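Side-chain contacts in aspartate aminotransferase (Giardia lamblia, PDB 3MEB), which probably catalyses the pyridoxal phosphate-dependent transfer of an amino group between L-aspartate and 2-oxoglutarate, giving oxaloacetate and L-glutamate: residues G130-G135 with Y159-K164; I134-L139 with I237-S242; V291-V296 with E301-L306. All coordinates share one frame; numbering follows the deposited sequence.

Interaction 1 of 3, residues G130-G135 with Y159-K164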
loop_
_atom_site.group_PDB
_atom_site.type_symbol
_atom_site.label_atom_id
_atom_site.label_comp_id
_atom_site.label_asym_id
_atom_site.label_seq_id
_atom_site.Cartn_x
_atom_site.Cartn_y
_atom_site.Cartn_z
ATOM N N GLY A 130 -0.054 2.399 -7.030
ATOM C CA GLY A 130 1.112 1.827 -6.359
ATOM C C GLY A 130 2.065 1.213 -7.373
ATOM O O GLY A 130 3.280 1.190 -7.166
ATOM N N SER A 131 1.501 0.731 -8.478
ATOM C CA SER A 131 2.322 0.194 -9.583
ATOM C C SER A 131 3.090 1.343 -10.261
ATOM O O SER A 131 4.289 1.217 -10.498
ATOM C CB SER A 131 1.460 -0.610 -10.544
ATOM O OG SER A 131 0.873 -1.731 -9.910
ATOM N N LEU A 132 2.433 2.492 -10.474
ATOM C CA LEU A 132 3.094 3.675 -11.056
ATOM C C LEU A 132 4.163 4.208 -10.153
ATOM O O LEU A 132 5.236 4.543 -10.615
ATOM C CB LEU A 132 2.086 4.809 -11.323
ATOM C CG LEU A 132 0.994 4.542 -12.378
ATOM C CD1 LEU A 132 -0.235 5.416 -12.131
ATOM C CD2 LEU A 132 1.561 4.698 -13.857
ATOM N N HIS A 133 3.837 4.387 -8.879
ATOM C CA HIS A 133 4.836 4.800 -7.918
ATOM C C HIS A 133 6.127 3.962 -8.019
ATOM O O HIS A 133 7.211 4.516 -8.220
ATOM C CB HIS A 133 4.304 4.818 -6.477
ATOM C CG HIS A 133 5.368 5.069 -5.461
ATOM N ND1 HIS A 133 6.007 6.287 -5.332
ATOM C CD2 HIS A 133 5.930 4.248 -4.542
ATOM C CE1 HIS A 133 6.924 6.199 -4.385
ATOM N NE2 HIS A 133 6.904 4.971 -3.895
ATOM N N ILE A 134 5.985 2.657 -7.856
ATOM C CA ILE A 134 7.141 1.750 -7.802
ATOM C C ILE A 134 7.864 1.694 -9.152
ATOM O O ILE A 134 9.106 1.666 -9.195
ATOM C CB ILE A 134 6.749 0.323 -7.330
ATOM C CG1 ILE A 134 6.309 0.365 -5.863
ATOM C CG2 ILE A 134 7.939 -0.665 -7.491
ATOM C CD1 ILE A 134 7.441 0.731 -4.870
ATOM N N GLY A 135 7.091 1.752 -10.235
ATOM C CA GLY A 135 7.657 1.720 -11.574
ATOM C C GLY A 135 8.378 3.027 -11.929
ATOM O O GLY A 135 9.503 3.009 -12.459
ATOM N N TYR A 159 0.892 13.544 -12.291
ATOM C CA TYR A 159 1.823 14.640 -11.987
ATOM C C TYR A 159 2.308 14.513 -10.557
ATOM O O TYR A 159 3.450 14.804 -10.270
ATOM C CB TYR A 159 1.185 16.030 -12.167
ATOM C CG TYR A 159 0.701 16.268 -13.581
ATOM C CD1 TYR A 159 1.534 16.048 -14.669
ATOM C CD2 TYR A 159 -0.598 16.704 -13.829
ATOM C CE1 TYR A 159 1.070 16.239 -15.975
ATOM C CE2 TYR A 159 -1.056 16.895 -15.123
ATOM C CZ TYR A 159 -0.227 16.664 -16.182
ATOM O OH TYR A 159 -0.720 16.887 -17.443
ATOM N N GLY A 160 1.424 14.100 -9.660
ATOM C CA GLY A 160 1.793 13.986 -8.242
ATOM C C GLY A 160 2.643 12.764 -7.943
ATOM O O GLY A 160 3.547 12.814 -7.132
ATOM N N ILE A 161 2.301 11.644 -8.569
ATOM C CA ILE A 161 3.070 10.425 -8.454
ATOM C C ILE A 161 4.466 10.760 -8.931
ATOM O O ILE A 161 5.455 10.444 -8.263
ATOM C CB ILE A 161 2.477 9.286 -9.285
ATOM C CG1 ILE A 161 1.068 8.933 -8.779
ATOM C CG2 ILE A 161 3.401 8.059 -9.207
ATOM C CD1 ILE A 161 0.160 8.252 -9.788
ATOM N N TYR A 162 4.532 11.435 -10.080
ATOM C CA TYR A 162 5.808 11.891 -10.616
ATOM C C TYR A 162 6.543 12.820 -9.649
ATOM O O TYR A 162 7.753 12.650 -9.421
ATOM C CB TYR A 162 5.623 12.569 -11.980
ATOM C CG TYR A 162 6.925 12.945 -12.615
ATOM C CD1 TYR A 162 7.547 14.134 -12.273
ATOM C CD2 TYR A 162 7.553 12.114 -13.557
ATOM C CE1 TYR A 162 8.771 14.504 -12.830
ATOM C CE2 TYR A 162 8.773 12.488 -14.131
ATOM C CZ TYR A 162 9.376 13.685 -13.755
ATOM O OH TYR A 162 10.583 14.132 -14.285
ATOM N N ASP A 163 5.836 13.800 -9.076
ATOM C CA ASP A 163 6.526 14.755 -8.222
ATOM C C ASP A 163 7.158 14.078 -7.020
ATOM O O ASP A 163 8.278 14.395 -6.621
ATOM C CB ASP A 163 5.589 15.833 -7.735
ATOM C CG ASP A 163 6.288 16.853 -6.874
ATOM O OD1 ASP A 163 7.377 17.360 -7.256
ATOM O OD2 ASP A 163 5.717 17.173 -5.819
ATOM N N LYS A 164 6.461 13.128 -6.415
ATOM C CA LYS A 164 7.050 12.531 -5.215
ATOM C C LYS A 164 8.330 11.717 -5.546
ATOM O O LYS A 164 9.242 11.677 -4.700
ATOM C CB LYS A 164 6.005 11.685 -4.454
ATOM C CG LYS A 164 6.610 10.791 -3.332
ATOM C CD LYS A 164 5.546 10.211 -2.387
ATOM C CE LYS A 164 6.178 9.206 -1.407
ATOM N NZ LYS A 164 5.256 8.784 -0.318
HETATM O O HOH W 1 5.207 8.807 -6.344
#

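Interaction 2 of 3, residues I134-L139 with I237-S242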
loop_
_atom_site.group_PDB
_atom_site.type_symbol
_atom_site.label_atom_id
_atom_site.label_comp_id
_atom_site.label_asym_id
_atom_site.label_seq_id
_atom_site.Cartn_x
_atom_site.Cartn_y
_atom_site.Cartn_z
ATOM N N ILE A 134 5.985 2.657 -7.856
ATOM C CA ILE A 134 7.141 1.750 -7.802
ATOM C C ILE A 134 7.864 1.694 -9.152
ATOM O O ILE A 134 9.106 1.666 -9.195
ATOM C CB ILE A 134 6.749 0.323 -7.330
ATOM C CG1 ILE A 134 6.309 0.365 -5.863
ATOM C CG2 ILE A 134 7.939 -0.665 -7.491
ATOM C CD1 ILE A 134 7.441 0.731 -4.870
ATOM N N GLY A 135 7.091 1.752 -10.235
ATOM C CA GLY A 135 7.657 1.720 -11.574
ATOM C C GLY A 135 8.378 3.027 -11.929
ATOM O O GLY A 135 9.503 3.009 -12.459
ATOM N N PHE A 136 7.790 4.162 -11.554
ATOM C CA PHE A 136 8.475 5.472 -11.703
ATOM C C PHE A 136 9.810 5.504 -10.935
ATOM O O PHE A 136 10.871 5.936 -11.463
ATOM C CB PHE A 136 7.575 6.609 -11.211
ATOM C CG PHE A 136 6.456 6.985 -12.143
ATOM C CD1 PHE A 136 6.029 6.144 -13.167
ATOM C CD2 PHE A 136 5.778 8.188 -11.958
ATOM C CE1 PHE A 136 4.955 6.507 -13.983
ATOM C CE2 PHE A 136 4.712 8.535 -12.767
ATOM C CZ PHE A 136 4.305 7.701 -13.770
ATOM N N GLU A 137 9.766 5.084 -9.674
ATOM C CA GLU A 137 10.950 5.038 -8.846
ATOM C C GLU A 137 11.955 4.017 -9.384
ATOM O O GLU A 137 13.165 4.268 -9.383
ATOM C CB GLU A 137 10.597 4.695 -7.393
ATOM C CG GLU A 137 11.795 4.513 -6.483
ATOM C CD GLU A 137 11.398 4.066 -5.090
ATOM O OE1 GLU A 137 10.567 3.115 -4.935
ATOM O OE2 GLU A 137 11.956 4.638 -4.136
ATOM N N PHE A 138 11.462 2.896 -9.879
ATOM C CA PHE A 138 12.342 1.868 -10.477
ATOM C C PHE A 138 13.216 2.484 -11.580
ATOM O O PHE A 138 14.419 2.294 -11.628
ATOM C CB PHE A 138 11.478 0.729 -11.021
ATOM C CG PHE A 138 12.253 -0.378 -11.714
ATOM C CD1 PHE A 138 12.703 -1.475 -10.995
ATOM C CD2 PHE A 138 12.451 -0.354 -13.080
ATOM C CE1 PHE A 138 13.396 -2.533 -11.634
ATOM C CE2 PHE A 138 13.156 -1.399 -13.729
ATOM C CZ PHE A 138 13.628 -2.490 -12.999
ATOM N N LEU A 139 12.591 3.232 -12.472
ATOM C CA LEU A 139 13.313 3.835 -13.581
ATOM C C LEU A 139 14.153 5.017 -13.141
ATOM O O LEU A 139 15.273 5.206 -13.663
ATOM C CB LEU A 139 12.332 4.243 -14.697
ATOM C CG LEU A 139 11.588 3.099 -15.406
ATOM C CD1 LEU A 139 10.551 3.622 -16.375
ATOM C CD2 LEU A 139 12.594 2.144 -16.093
ATOM N N ILE A 237 11.797 3.748 -24.023
ATOM C CA ILE A 237 11.066 2.851 -23.152
ATOM C C ILE A 237 9.597 3.312 -23.122
ATOM O O ILE A 237 9.319 4.504 -22.986
ATOM C CB ILE A 237 11.667 2.840 -21.728
ATOM C CG1 ILE A 237 13.137 2.380 -21.731
ATOM C CG2 ILE A 237 10.856 1.924 -20.820
ATOM C CD1 ILE A 237 14.144 3.494 -22.044
ATOM N N ALA A 238 8.670 2.374 -23.259
ATOM C CA ALA A 238 7.252 2.674 -23.156
ATOM C C ALA A 238 6.786 2.274 -21.770
ATOM O O ALA A 238 6.991 1.124 -21.365
ATOM C CB ALA A 238 6.441 1.917 -24.242
ATOM N N PHE A 239 6.191 3.217 -21.039
ATOM C CA PHE A 239 5.587 2.931 -19.762
ATOM C C PHE A 239 4.070 2.977 -19.997
ATOM O O PHE A 239 3.510 4.045 -20.212
ATOM C CB PHE A 239 5.993 3.958 -18.718
ATOM C CG PHE A 239 5.752 3.491 -17.267
ATOM C CD1 PHE A 239 6.781 3.472 -16.351
ATOM C CD2 PHE A 239 4.509 3.048 -16.853
ATOM C CE1 PHE A 239 6.561 3.072 -15.063
ATOM C CE2 PHE A 239 4.300 2.620 -15.565
ATOM C CZ PHE A 239 5.329 2.611 -14.682
ATOM N N PHE A 240 3.427 1.825 -19.944
ATOM C CA PHE A 240 1.993 1.734 -20.135
ATOM C C PHE A 240 1.280 1.799 -18.797
ATOM O O PHE A 240 1.621 1.042 -17.862
ATOM C CB PHE A 240 1.649 0.437 -20.858
ATOM C CG PHE A 240 1.936 0.453 -22.340
ATOM C CD1 PHE A 240 1.047 1.075 -23.232
ATOM C CD2 PHE A 240 3.056 -0.164 -22.848
ATOM C CE1 PHE A 240 1.274 1.067 -24.600
ATOM C CE2 PHE A 240 3.315 -0.165 -24.213
ATOM C CZ PHE A 240 2.414 0.451 -25.096
ATOM N N ASP A 241 0.302 2.710 -18.705
ATOM C CA ASP A 241 -0.700 2.708 -17.642
ATOM C C ASP A 241 -1.920 2.001 -18.192
ATOM O O ASP A 241 -2.513 2.443 -19.184
ATOM C CB ASP A 241 -1.051 4.138 -17.228
ATOM C CG ASP A 241 -2.029 4.217 -16.058
ATOM O OD1 ASP A 241 -2.824 3.263 -15.835
ATOM O OD2 ASP A 241 -2.058 5.283 -15.382
ATOM N N SER A 242 -2.299 0.899 -17.557
ATOM C CA SER A 242 -3.357 0.069 -18.090
ATOM C C SER A 242 -4.377 -0.276 -17.022
ATOM O O SER A 242 -4.217 -1.240 -16.268
ATOM C CB SER A 242 -2.796 -1.219 -18.671
ATOM O OG SER A 242 -3.883 -2.026 -19.080
#

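Interaction 3 of 3, residues V291-V296 with E301-L306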
loop_
_atom_site.group_PDB
_atom_site.type_symbol
_atom_site.label_atom_id
_atom_site.label_comp_id
_atom_site.label_asym_id
_atom_site.label_seq_id
_atom_site.Cartn_x
_atom_site.Cartn_y
_atom_site.Cartn_z
ATOM N N VAL A 291 7.886 -5.334 -15.917
ATOM C CA VAL A 291 8.957 -4.817 -16.750
ATOM C C VAL A 291 9.213 -5.952 -17.738
ATOM O O VAL A 291 9.424 -7.118 -17.354
ATOM C CB VAL A 291 10.266 -4.483 -15.986
ATOM C CG1 VAL A 291 11.248 -3.836 -16.919
ATOM C CG2 VAL A 291 10.021 -3.564 -14.769
ATOM N N VAL A 292 9.097 -5.647 -19.019
ATOM C CA VAL A 292 9.437 -6.637 -20.071
ATOM C C VAL A 292 10.691 -6.196 -20.856
ATOM O O VAL A 292 10.625 -5.266 -21.683
ATOM C CB VAL A 292 8.296 -6.814 -21.049
ATOM C CG1 VAL A 292 8.582 -8.022 -21.967
ATOM C CG2 VAL A 292 6.952 -6.970 -20.315
ATOM N N HIS A 293 11.836 -6.840 -20.593
ATOM C CA HIS A 293 13.085 -6.478 -21.286
ATOM C C HIS A 293 13.140 -7.178 -22.647
ATOM O O HIS A 293 12.289 -8.041 -22.956
ATOM C CB HIS A 293 14.331 -6.766 -20.421
ATOM C CG HIS A 293 14.570 -8.207 -20.124
ATOM N ND1 HIS A 293 15.285 -9.036 -20.971
ATOM C CD2 HIS A 293 14.205 -8.972 -19.062
ATOM C CE1 HIS A 293 15.348 -10.247 -20.436
ATOM N NE2 HIS A 293 14.715 -10.233 -19.270
ATOM N N ALA A 294 14.076 -6.751 -23.478
ATOM C CA ALA A 294 14.158 -7.202 -24.859
ATOM C C ALA A 294 14.558 -8.680 -25.039
ATOM O O ALA A 294 14.461 -9.215 -26.148
ATOM C CB ALA A 294 15.131 -6.297 -25.642
ATOM N N GLY A 295 15.016 -9.330 -23.975
ATOM C CA GLY A 295 15.410 -10.736 -24.022
ATOM C C GLY A 295 16.643 -11.011 -24.875
ATOM O O GLY A 295 16.711 -12.000 -25.566
ATOM N N VAL A 296 17.631 -10.138 -24.800
ATOM C CA VAL A 296 18.875 -10.302 -25.541
ATOM C C VAL A 296 20.048 -10.655 -24.614
ATOM O O VAL A 296 21.215 -10.380 -24.936
ATOM C CB VAL A 296 19.179 -9.033 -26.380
ATOM C CG1 VAL A 296 18.070 -8.789 -27.359
ATOM C CG2 VAL A 296 19.356 -7.810 -25.494
ATOM N N GLU A 301 17.671 -18.635 -19.850
ATOM C CA GLU A 301 18.009 -18.637 -18.422
ATOM C C GLU A 301 18.558 -17.276 -17.974
ATOM O O GLU A 301 18.236 -16.796 -16.875
ATOM C CB GLU A 301 18.965 -19.801 -18.075
ATOM C CG GLU A 301 18.361 -21.205 -18.374
ATOM C CD GLU A 301 18.528 -21.700 -19.815
ATOM O OE1 GLU A 301 18.982 -20.983 -20.738
ATOM O OE2 GLU A 301 18.188 -22.850 -20.036
ATOM N N LYS A 302 19.389 -16.675 -18.837
ATOM C CA LYS A 302 19.948 -15.365 -18.564
ATOM C C LYS A 302 18.876 -14.284 -18.625
ATOM O O LYS A 302 18.922 -13.348 -17.833
ATOM C CB LYS A 302 21.089 -15.037 -19.506
ATOM C CG LYS A 302 22.340 -15.812 -19.183
ATOM C CD LYS A 302 23.505 -15.349 -20.003
ATOM C CE LYS A 302 24.753 -16.115 -19.642
ATOM N NZ LYS A 302 25.435 -15.548 -18.405
ATOM N N ASN A 303 17.923 -14.438 -19.556
ATOM C CA ASN A 303 16.763 -13.536 -19.599
ATOM C C ASN A 303 15.995 -13.594 -18.289
ATOM O O ASN A 303 15.653 -12.546 -17.711
ATOM C CB ASN A 303 15.856 -13.851 -20.784
ATOM C CG ASN A 303 16.450 -13.424 -22.111
ATOM O OD1 ASN A 303 17.374 -12.602 -22.169
ATOM N ND2 ASN A 303 15.899 -13.954 -23.195
ATOM N N LYS A 304 15.756 -14.819 -17.810
ATOM C CA LYS A 304 15.047 -15.044 -16.538
ATOM C C LYS A 304 15.832 -14.528 -15.325
ATOM O O LYS A 304 15.264 -13.985 -14.393
ATOM C CB LYS A 304 14.742 -16.538 -16.355
ATOM C CG LYS A 304 13.673 -17.104 -17.299
ATOM C CD LYS A 304 13.414 -18.592 -17.014
ATOM C CE LYS A 304 12.306 -19.162 -17.896
ATOM N NZ LYS A 304 12.088 -20.648 -17.746
ATOM N N ALA A 305 17.150 -14.677 -15.353
ATOM C CA ALA A 305 17.984 -14.130 -14.286
ATOM C C ALA A 305 17.874 -12.586 -14.222
ATOM O O ALA A 305 17.833 -12.014 -13.133
ATOM C CB ALA A 305 19.437 -14.559 -14.450
ATOM N N LEU A 306 17.843 -11.927 -15.377
ATOM C CA LEU A 306 17.696 -10.465 -15.436
ATOM C C LEU A 306 16.297 -10.100 -14.904
ATOM O O LEU A 306 16.130 -9.219 -14.021
ATOM C CB LEU A 306 17.937 -9.935 -16.878
ATOM C CG LEU A 306 17.564 -8.454 -17.171
ATOM C CD1 LEU A 306 18.279 -7.525 -16.229
ATOM C CD2 LEU A 306 17.820 -8.023 -18.651
#

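Interaction 1 of 3, residues G130-G135 with Y159-K164
A water molecule is held between His133 and Ile161: it lies at the edge of the imidazole, in the ring plane, 2.8 Å from His133 ND1. On its other side it donates a short bond of 2.5 Å to Ile161 O. It bridges two helices of the large, cofactor-binding domain of this aminotransferase, 127-142 and 157-166, whose facing segments run roughly parallel at 35° with axes 9.6 Å apart. With chi1 at 172°, CG of His133 stands anti to the backbone N and the ring reaches out to meet the water. The far nitrogen, NE2, bonds to Lys164 NZ of the second subunit, while Lys164 NZ of this chain likewise reaches the second subunit, bonding to Thr321 and His133 and making a salt bridge to Glu137 there. Along its own chain, Lys164 only passes the imidazole obliquely, its CE 4.3 Å from His133 CE1. Apolar contact fills the rest. The CG2 branch of Ile161 presses on the helix backbone, 3.7 Å from His133 N. Its other branch turns toward Leu132, whose side chain lies close to bound pyridoxal phosphate, and the two chains cross at about a right angle with Ile161 CD1 3.7 Å from Leu132 CD1.

Interaction 2 of 3, residues I134-L139 with I237-S242
Phe239 reaches from the central strand 237-242 to the helix segment 134-139, where its ring meets Gly135, Phe136 and Leu139. This is helix-on-sheet packing in the fold-type I cofactor domain: the helix segment runs nearly antiparallel to the strand, at 169°, with axes 10.9 Å apart. From CB the chain heads straight for the helix. With CG anti to the backbone N (chi1 -162°), the ring is carried out toward it, and CD1, CE1 and CZ do the touching. On one rim CD1 touches the methyl CD1 of Leu139 at 3.8 Å, edge-on. Next along that rim, CE1 lies 3.6 Å from Gly135 C, close to the ring plane; since Gly135 carries no side chain, the edge can lie directly against the helix backbone. One face receives the edge of Phe136 in a T-shaped stack, centroids 5.2 Å apart and planes at 84°. The approach is offset toward the rim, at the CE1 and CZ end. Back on the other rim, CE2 rests on Leu132 CD2, and Leu270 and Ala272 of strand 269-274 also touch the side chain. Two residues on along the same strand, Asp241 belongs to the pyridoxal phosphate pocket and bonds through OD2 to His158. The stack closes most tightly where Phe136 CD1 comes 3.6 Å from Phe239 CE1.

Interaction 3 of 3, residues V291-V296 with E301-L306
His293 and Leu306 pack tightly in this contact: the methyl CD2 of Leu306 sits 3.5 Å from the centroid of the imidazole, only 9° off the ring normal, a CH-pi contact over the centre of one face. The two nitrogens fix the ring's rotation. NE2 donates to Asn303 O at 2.9 Å, a somewhat bent bond whose donor stands tilted from the carbonyl plane. ND1 receives Gly295 N at 3.0 Å, from a direction tilted out of the ring plane. A ring that donates at NE2 and accepts at ND1 is consistent with a neutral histidine. CG of His293 lies between the backbone N and the carbonyl carbon (chi1 65°), which folds the ring back over its own turn.

Equally close is the Asn303 amide on Gly295, whose phi is positive: Asn303 CG comes 3.5 Å from Gly295 CA, although the bond from ND2 to Gly295 O, at 3.2 Å, is weak. The amide's stronger hold is OD1, bonded to Glu297 N, while ND2 also reaches Glu117 O. The loose, solvent side begins beyond it, where Val296, Lys302 and Lys304 are exposed. The contact folds the short loop 293-299, joining strand 287-292 to helix 300-319, onto that helix; His293 also packs on Met310 of the helix, its O takes Arg119 NE just before strand 120-125, and Leu306 touches Phe28 of the second subunit.

Going along the chain from the N terminus, helix 127-142 opens both interaction 1 and interaction 2. Interaction 1 closes first, over a short loop that takes in strand 148-151, and ties this helix to 157-166. Interaction 2 closes about a hundred residues on, at strand 237-242 inside the mixed sheet, so 159-164 falls within its longer loop. The two contacts meet directly, with Ile161 CG2 3.6 Å from Phe136 CD2. Interaction 3 follows in series as a local closure between strand 287-292 and helix 300-319. Its centre is about 17 Å from that of interaction 2, yet Phe138 touches Val291, and all three reach the second subunit.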